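Local coordinates for cyclic dimeric GMP binding protein (Pseudomonas fluorescens, PDB 3PJV), which probably senses intracellular cyclic di-GMP and relays the signal through its periplasmic domain to control periplasmic proteolysis, apparently through LapG, at residues Leu44-Ile49 with Val70-Ile75; Ile89-Ala94 with Ala121-Ser126; Pro34-Asp37 with Met41-Leu44. All coordinates share one frame; numbering follows the deposited sequence.

Interaction 1. Residues Leu44-Ile49 with Val70-Ile75; sequences LLVSSI and VERNGI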
loop_
_atom_site.group_PDB
_atom_site.type_symbol
_atom_site.label_atom_id
_atom_site.label_comp_id
_atom_site.label_asym_id
_atom_site.label_seq_id
_atom_site.Cartn_x
_atom_site.Cartn_y
_atom_site.Cartn_z
ATOM N N LEU A 44 -6.887 14.323 -11.324
ATOM C CA LEU A 44 -5.830 13.387 -11.705
ATOM C C LEU A 44 -4.989 12.958 -10.514
ATOM O O LEU A 44 -4.688 11.777 -10.337
ATOM C CB LEU A 44 -4.907 13.994 -12.762
ATOM C CG LEU A 44 -5.229 13.671 -14.211
ATOM C CD1 LEU A 44 -3.971 13.803 -15.049
ATOM C CD2 LEU A 44 -5.784 12.269 -14.309
ATOM N N LEU A 45 -4.596 13.935 -9.705
ATOM C CA LEU A 45 -3.742 13.674 -8.553
ATOM C C LEU A 45 -4.447 12.848 -7.486
ATOM O O LEU A 45 -3.830 11.994 -6.854
ATOM C CB LEU A 45 -3.245 14.992 -7.956
ATOM C CG LEU A 45 -2.172 15.653 -8.822
ATOM C CD1 LEU A 45 -1.890 17.067 -8.339
ATOM C CD2 LEU A 45 -0.899 14.808 -8.831
ATOM N N VAL A 46 -5.738 13.090 -7.292
ATOM C CA VAL A 46 -6.495 12.289 -6.343
ATOM C C VAL A 46 -6.693 10.857 -6.864
ATOM O O VAL A 46 -6.541 9.892 -6.117
ATOM C CB VAL A 46 -7.857 12.914 -6.017
ATOM C CG1 VAL A 46 -8.685 11.975 -5.125
ATOM C CG2 VAL A 46 -7.671 14.274 -5.339
ATOM N N SER A 47 -7.019 10.728 -8.148
ATOM C CA SER A 47 -7.205 9.403 -8.750
ATOM C C SER A 47 -5.947 8.558 -8.666
ATOM O O SER A 47 -6.013 7.354 -8.391
ATOM C CB SER A 47 -7.637 9.532 -10.215
ATOM O OG SER A 47 -8.978 9.957 -10.301
ATOM N N SER A 48 -4.808 9.189 -8.926
ATOM C CA SER A 48 -3.509 8.534 -8.851
ATOM C C SER A 48 -3.380 7.760 -7.545
ATOM O O SER A 48 -3.164 6.549 -7.546
ATOM C CB SER A 48 -2.392 9.579 -8.966
ATOM O OG SER A 48 -1.105 9.001 -8.844
ATOM N N ILE A 49 -3.532 8.469 -6.431
ATOM C CA ILE A 49 -3.429 7.870 -5.104
ATOM C C ILE A 49 -4.536 6.842 -4.830
ATOM O O ILE A 49 -4.278 5.778 -4.272
ATOM C CB ILE A 49 -3.432 8.968 -4.015
ATOM C CG1 ILE A 49 -2.329 9.985 -4.316
ATOM C CG2 ILE A 49 -3.278 8.366 -2.614
ATOM C CD1 ILE A 49 -0.946 9.373 -4.449
ATOM N N VAL A 70 -13.712 17.055 -5.037
ATOM C CA VAL A 70 -13.597 15.743 -5.653
ATOM C C VAL A 70 -13.655 14.695 -4.560
ATOM O O VAL A 70 -13.219 14.925 -3.440
ATOM C CB VAL A 70 -12.294 15.603 -6.470
ATOM C CG1 VAL A 70 -11.101 15.568 -5.555
ATOM C CG2 VAL A 70 -12.340 14.346 -7.340
ATOM N N GLU A 71 -14.232 13.550 -4.872
ATOM C CA GLU A 71 -14.206 12.447 -3.918
ATOM C C GLU A 71 -14.237 11.081 -4.584
ATOM O O GLU A 71 -14.632 10.933 -5.738
ATOM C CB GLU A 71 -15.345 12.560 -2.911
ATOM C CG GLU A 71 -16.698 12.293 -3.486
ATOM C CD GLU A 71 -17.789 12.386 -2.438
ATOM O OE1 GLU A 71 -17.584 11.862 -1.321
ATOM O OE2 GLU A 71 -18.841 12.992 -2.733
ATOM N N ARG A 72 -13.803 10.093 -3.820
ATOM C CA ARG A 72 -13.705 8.735 -4.300
ATOM C C ARG A 72 -14.013 7.826 -3.125
ATOM O O ARG A 72 -13.571 8.070 -2.010
ATOM C CB ARG A 72 -12.281 8.464 -4.792
ATOM C CG ARG A 72 -11.892 9.187 -6.089
ATOM C CD ARG A 72 -12.626 8.604 -7.267
ATOM N NE ARG A 72 -12.175 9.114 -8.561
ATOM C CZ ARG A 72 -12.581 10.264 -9.095
ATOM N NH1 ARG A 72 -13.433 11.042 -8.434
ATOM N NH2 ARG A 72 -12.130 10.645 -10.285
ATOM N N ASN A 73 -14.765 6.766 -3.382
ATOM C CA ASN A 73 -15.133 5.843 -2.333
ATOM C C ASN A 73 -15.028 4.433 -2.852
ATOM O O ASN A 73 -15.401 4.166 -3.995
ATOM C CB ASN A 73 -16.576 6.095 -1.874
ATOM C CG ASN A 73 -16.702 7.299 -0.978
ATOM O OD1 ASN A 73 -16.613 7.183 0.243
ATOM N ND2 ASN A 73 -16.914 8.465 -1.573
ATOM N N GLY A 74 -14.497 3.534 -2.034
ATOM C CA GLY A 74 -14.642 2.110 -2.290
ATOM C C GLY A 74 -15.444 1.448 -1.181
ATOM O O GLY A 74 -15.819 2.094 -0.202
ATOM N N ILE A 75 -15.714 0.157 -1.317
ATOM C CA ILE A 75 -16.310 -0.572 -0.209
ATOM C C ILE A 75 -15.302 -0.623 0.932
ATOM O O ILE A 75 -14.124 -0.966 0.720
ATOM C CB ILE A 75 -16.727 -1.998 -0.606
ATOM C CG1 ILE A 75 -16.590 -2.934 0.593
ATOM C CG2 ILE A 75 -15.879 -2.497 -1.747
ATOM C CD1 ILE A 75 -16.566 -4.403 0.217
HETATM O O HOH W 1 -10.332 7.046 -9.195
#
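R72 on strand 68-73 reaches across to V46 and S47 on helix 39-50, and its long chain carries the polar half of the contact. CB starts out toward the helix. R72 CG then passes V46 CG1 at 4.4 Å, a loose methylene-to-methyl touch. A bend at the next bond (chi2 -70°) folds the chain, and CD carries the guanidinium alongside S47. R72 NE donates to a water 2.8 Å away, which lies at the guanidinium edge and in its plane. That water also stands 3.4 Å from S47 OG, a weak link that bridges the two side chains. R72 NH1 turns back to its own strand and donates to E71 O at 3.0 Å; E71 O lies in the guanidinium plane, whereas NH1 stands well above the carbonyl plane of E71. R72 NH2 comes within 3.2 Å of S47 OG, yet the N-H...O angle is only 124°, so this bond is weak. The stronger partner of NH2 is E43 OE1, a salt bridge one turn earlier on the helix, and S47 OG is likewise tied to E43 O. With all three nitrogens engaged, the guanidinium is probably held against rotation. The apolar half is V46 CG2 against V70 CG1 at 3.7 Å, the two side chains lying antiparallel as they pass. Helix and strand segments run 9.2 Å apart and nearly parallel, at 17°. Strand 68-73 pairs antiparallel with strand 55-62, whose I58 and V60 meet V46 and V70 respectively, so helix 39-50 packs against this two-stranded sheet.

Interaction 2. Residues Ile89-Ala94 with Ala121-Ser126; sequences IGLEPA and AKLWQS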
loop_
_atom_site.group_PDB
_atom_site.type_symbol
_atom_site.label_atom_id
_atom_site.label_comp_id
_atom_site.label_asym_id
_atom_site.label_seq_id
_atom_site.Cartn_x
_atom_site.Cartn_y
_atom_site.Cartn_z
ATOM N N ILE A 89 -8.426 -15.392 -12.675
ATOM C CA ILE A 89 -7.893 -14.106 -13.111
ATOM C C ILE A 89 -6.426 -14.236 -13.529
ATOM O O ILE A 89 -6.013 -13.671 -14.532
ATOM C CB ILE A 89 -8.070 -13.018 -12.018
ATOM C CG1 ILE A 89 -9.035 -11.939 -12.502
ATOM C CG2 ILE A 89 -6.748 -12.375 -11.668
ATOM C CD1 ILE A 89 -10.335 -12.464 -12.996
ATOM N N GLY A 90 -5.647 -14.995 -12.764
ATOM C CA GLY A 90 -4.247 -15.219 -13.080
ATOM C C GLY A 90 -3.464 -13.929 -13.242
ATOM O O GLY A 90 -2.916 -13.654 -14.309
ATOM N N LEU A 91 -3.426 -13.129 -12.181
ATOM C CA LEU A 91 -2.649 -11.893 -12.164
ATOM C C LEU A 91 -1.150 -12.165 -12.152
ATOM O O LEU A 91 -0.664 -12.981 -11.369
ATOM C CB LEU A 91 -3.001 -11.072 -10.924
ATOM C CG LEU A 91 -3.882 -9.838 -11.076
ATOM C CD1 LEU A 91 -3.676 -8.936 -9.873
ATOM C CD2 LEU A 91 -3.546 -9.099 -12.345
ATOM N N GLU A 92 -0.412 -11.470 -13.011
ATOM C CA GLU A 92 1.046 -11.556 -12.987
ATOM C C GLU A 92 1.588 -10.757 -11.807
ATOM O O GLU A 92 1.032 -9.722 -11.454
ATOM C CB GLU A 92 1.645 -11.021 -14.284
ATOM C CG GLU A 92 1.662 -9.508 -14.370
ATOM C CD GLU A 92 2.374 -9.010 -15.610
ATOM O OE1 GLU A 92 3.500 -8.483 -15.483
ATOM O OE2 GLU A 92 1.807 -9.147 -16.711
ATOM N N PRO A 93 2.686 -11.239 -11.203
ATOM C CA PRO A 93 3.293 -10.667 -9.992
ATOM C C PRO A 93 3.721 -9.199 -10.140
ATOM O O PRO A 93 3.712 -8.467 -9.155
ATOM C CB PRO A 93 4.526 -11.551 -9.759
ATOM C CG PRO A 93 4.254 -12.809 -10.516
ATOM C CD PRO A 93 3.429 -12.410 -11.697
ATOM N N ALA A 94 4.098 -8.796 -11.349
ATOM C CA ALA A 94 4.509 -7.415 -11.633
ATOM C C ALA A 94 5.620 -6.876 -10.729
ATOM O O ALA A 94 5.576 -5.725 -10.324
ATOM C CB ALA A 94 3.299 -6.476 -11.589
ATOM N N ALA A 121 -9.338 -7.804 -4.787
ATOM C CA ALA A 121 -10.625 -7.406 -4.216
ATOM C C ALA A 121 -11.413 -6.563 -5.203
ATOM O O ALA A 121 -12.605 -6.769 -5.386
ATOM C CB ALA A 121 -10.454 -6.664 -2.900
ATOM N N LYS A 122 -10.745 -5.608 -5.843
ATOM C CA LYS A 122 -11.413 -4.748 -6.819
ATOM C C LYS A 122 -11.894 -5.523 -8.050
ATOM O O LYS A 122 -12.991 -5.277 -8.576
ATOM C CB LYS A 122 -10.487 -3.599 -7.222
ATOM C CG LYS A 122 -10.296 -2.585 -6.108
ATOM C CD LYS A 122 -9.102 -1.686 -6.382
ATOM C CE LYS A 122 -9.213 -0.996 -7.734
ATOM N NZ LYS A 122 -8.035 -0.100 -7.944
ATOM N N LEU A 123 -11.075 -6.468 -8.509
ATOM C CA LEU A 123 -11.434 -7.278 -9.667
ATOM C C LEU A 123 -12.656 -8.136 -9.360
ATOM O O LEU A 123 -13.555 -8.271 -10.190
ATOM C CB LEU A 123 -10.257 -8.162 -10.092
ATOM C CG LEU A 123 -9.153 -7.428 -10.852
ATOM C CD1 LEU A 123 -7.910 -8.288 -10.927
ATOM C CD2 LEU A 123 -9.639 -7.033 -12.240
ATOM N N TRP A 124 -12.686 -8.694 -8.154
ATOM C CA TRP A 124 -13.820 -9.484 -7.695
ATOM C C TRP A 124 -15.101 -8.645 -7.605
ATOM O O TRP A 124 -16.151 -9.069 -8.096
ATOM C CB TRP A 124 -13.494 -10.142 -6.350
ATOM C CG TRP A 124 -14.616 -10.923 -5.744
ATOM C CD1 TRP A 124 -15.341 -10.593 -4.638
ATOM C CD2 TRP A 124 -15.140 -12.178 -6.206
ATOM N NE1 TRP A 124 -16.286 -11.562 -4.380
ATOM C CE2 TRP A 124 -16.178 -12.551 -5.328
ATOM C CE3 TRP A 124 -14.825 -13.027 -7.275
ATOM C CZ2 TRP A 124 -16.911 -13.726 -5.488
ATOM C CZ3 TRP A 124 -15.554 -14.193 -7.432
ATOM C CH2 TRP A 124 -16.582 -14.530 -6.543
ATOM N N GLN A 125 -15.020 -7.464 -6.992
ATOM C CA GLN A 125 -16.180 -6.572 -6.941
ATOM C C GLN A 125 -16.726 -6.299 -8.344
ATOM O O GLN A 125 -17.938 -6.307 -8.557
ATOM C CB GLN A 125 -15.840 -5.263 -6.232
ATOM C CG GLN A 125 -15.494 -5.461 -4.775
ATOM C CD GLN A 125 -14.720 -4.292 -4.203
ATOM O OE1 GLN A 125 -14.644 -3.221 -4.815
ATOM N NE2 GLN A 125 -14.138 -4.490 -3.024
ATOM N N SER A 126 -15.823 -6.066 -9.299
ATOM C CA SER A 126 -16.218 -5.810 -10.681
ATOM C C SER A 126 -16.850 -7.047 -11.318
ATOM O O SER A 126 -17.787 -6.934 -12.114
ATOM C CB SER A 126 -15.014 -5.382 -11.518
ATOM O OG SER A 126 -14.612 -4.070 -11.191
#
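Where helix 83-89 of the LapD/MoxY periplasmic domain ends and the chain heads for strand 96-102, I89 and L91 close on L123 of the C-terminal helix 117-128. The domain is probably PAS-like, and at this junction its last helix meets the end of helix 83-89 and the loop leading to strand 96-102. G90, with positive phi, is the first residue to leave the helix. It turns the backbone so that the residues before and after it both direct their side chains at the same leucine. The contact is wholly apolar and small, burying 107 Å² over both sides. The second subunit helps to cover it: its V14 packs on L91 and its Y13 on L123. R10 of that subunit hydrogen-bonds I89 O and, weakly, G90 O, while its R18 forms a salt bridge with E92, so the second subunit takes both polar groups and L91 of the loop. On the neighbouring position of the helix, W124 meets F85 of helix 83-89 edge to face, which joins the same two helices a second time. L123 carries its branch on the side of its backbone N (chi1 -77°), bringing CD1 forward as the one methyl that serves both partners. The side chains of I89 and L123 cross obliquely, and I89 CG1 comes to 4.1 Å from L123 CD1. L91 arrives by its branch point, L91 CG resting 4.3 Å from L123 CD1.

Interaction 3. Residues Pro34-Asp37 with Met41-Leu44; sequences PNID and MVEL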
loop_
_atom_site.group_PDB
_atom_site.type_symbol
_atom_site.label_atom_id
_atom_site.label_comp_id
_atom_site.label_asym_id
_atom_site.label_seq_id
_atom_site.Cartn_x
_atom_site.Cartn_y
_atom_site.Cartn_z
ATOM N N PRO A 34 0.397 23.225 -5.589
ATOM C CA PRO A 34 0.698 24.047 -6.767
ATOM C C PRO A 34 -0.321 23.892 -7.889
ATOM O O PRO A 34 -0.160 24.545 -8.920
ATOM C CB PRO A 34 2.070 23.535 -7.216
ATOM C CG PRO A 34 2.154 22.153 -6.686
ATOM C CD PRO A 34 1.381 22.146 -5.396
ATOM N N ASN A 35 -1.340 23.052 -7.685
ATOM C CA ASN A 35 -2.324 22.735 -8.727
ATOM C C ASN A 35 -3.769 22.971 -8.300
ATOM O O ASN A 35 -4.707 22.563 -8.994
ATOM C CB ASN A 35 -2.210 21.261 -9.144
ATOM C CG ASN A 35 -0.805 20.868 -9.529
ATOM O OD1 ASN A 35 -0.183 20.024 -8.881
ATOM N ND2 ASN A 35 -0.296 21.468 -10.596
ATOM N N ILE A 36 -3.967 23.592 -7.145
ATOM C CA ILE A 36 -5.310 23.619 -6.566
ATOM C C ILE A 36 -6.337 24.345 -7.449
ATOM O O ILE A 36 -7.541 24.122 -7.320
ATOM C CB ILE A 36 -5.303 24.182 -5.125
ATOM C CG1 ILE A 36 -6.634 23.885 -4.419
ATOM C CG2 ILE A 36 -4.962 25.662 -5.135
ATOM C CD1 ILE A 36 -6.900 22.394 -4.179
ATOM N N ASP A 37 -5.863 25.190 -8.361
ATOM C CA ASP A 37 -6.769 25.922 -9.245
ATOM C C ASP A 37 -6.954 25.277 -10.626
ATOM O O ASP A 37 -7.583 25.858 -11.509
ATOM C CB ASP A 37 -6.321 27.379 -9.386
ATOM C CG ASP A 37 -6.478 28.161 -8.094
ATOM O OD1 ASP A 37 -7.489 27.953 -7.387
ATOM O OD2 ASP A 37 -5.587 28.977 -7.782
HETATM N N MSE A 41 -6.278 18.619 -13.032
HETATM C CA MSE A 41 -5.088 18.126 -12.346
HETATM C C MSE A 41 -5.446 17.652 -10.944
HETATM O O MSE A 41 -4.882 16.683 -10.442
HETATM C CB MSE A 41 -4.010 19.211 -12.260
HETATM C CG MSE A 41 -2.690 18.700 -11.707
HETATM SE SE MSE A 41 -1.887 17.450 -13.006
HETATM C CE MSE A 41 -2.259 18.519 -14.539
ATOM N N VAL A 42 -6.374 18.351 -10.301
ATOM C CA VAL A 42 -6.776 17.957 -8.954
ATOM C C VAL A 42 -7.374 16.557 -9.012
ATOM O O VAL A 42 -7.004 15.671 -8.235
ATOM C CB VAL A 42 -7.778 18.935 -8.343
ATOM C CG1 VAL A 42 -8.392 18.335 -7.083
ATOM C CG2 VAL A 42 -7.085 20.266 -8.043
ATOM N N GLU A 43 -8.283 16.349 -9.957
ATOM C CA GLU A 43 -8.884 15.032 -10.113
ATOM C C GLU A 43 -7.834 13.974 -10.456
ATOM O O GLU A 43 -7.873 12.860 -9.930
ATOM C CB GLU A 43 -10.006 15.053 -11.156
ATOM C CG GLU A 43 -10.762 13.736 -11.227
ATOM C CD GLU A 43 -12.046 13.834 -12.028
ATOM O OE1 GLU A 43 -12.761 12.814 -12.135
ATOM O OE2 GLU A 43 -12.339 14.931 -12.547
ATOM N N LEU A 44 -6.887 14.323 -11.324
ATOM C CA LEU A 44 -5.830 13.387 -11.705
ATOM C C LEU A 44 -4.989 12.958 -10.514
ATOM O O LEU A 44 -4.688 11.777 -10.337
ATOM C CB LEU A 44 -4.907 13.994 -12.762
ATOM C CG LEU A 44 -5.229 13.671 -14.211
ATOM C CD1 LEU A 44 -3.971 13.803 -15.049
ATOM C CD2 LEU A 44 -5.784 12.269 -14.309
#
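N35 O, a backbone carbonyl oxygen, rests against V42 CG2 at 3.4 Å, a van der Waals touch of an oxygen on a methyl. I36 O approaches the same methyl at 3.9 Å, so V42 CG2 sits against two successive carbonyls of the loop. V42 brings this branch round on the side of its backbone N, while CG1 takes the anti position (chi1 168°). I36 CB points away from the helix, but the chain reaches back and I36 CD1 comes to 4.4 Å from V42 CG2. The contact closes the connection between two helices: the chain leaves the long helix 6-32, rounds the loop and enters helix 39-50. D38, just ahead of helix 39-50, makes a weak hydrogen bond through OD1 to M41 N. The loop also faces the second subunit, whose R102 forms a salt bridge with D37 OD1 and packs on I36. Next to V42 in the helix, M41, a selenomethionine, lies slantwise against N35. Its CG stands anti to the backbone N (chi1 -173°), which brings M41 CG against N35 CG at 3.6 Å. N35 CB is almost as near to M41 CG, at 3.7 Å.

Interactions 1 and 3 share helix 39-50 and L44, with centres about 13 Å apart: one fixes the helix to the sheet, the other to the loop that precedes it. They meet directly, since R72 of interaction 1 pairs with E43 of interaction 3 and V70 packs on V42. Interaction 2 is the buried one, purely aliphatic and partly sealed by the second subunit; the other two are only partly buried. Interaction 1 mixes valine packing with charged and water-mediated links, whereas interaction 3 sets backbone carbonyls and an amide against apolar groups. Interactions 2 and 3, about 30 Å apart between centres, both touch the second subunit, while the centres of interactions 1 and 2 lie about 19 Å apart.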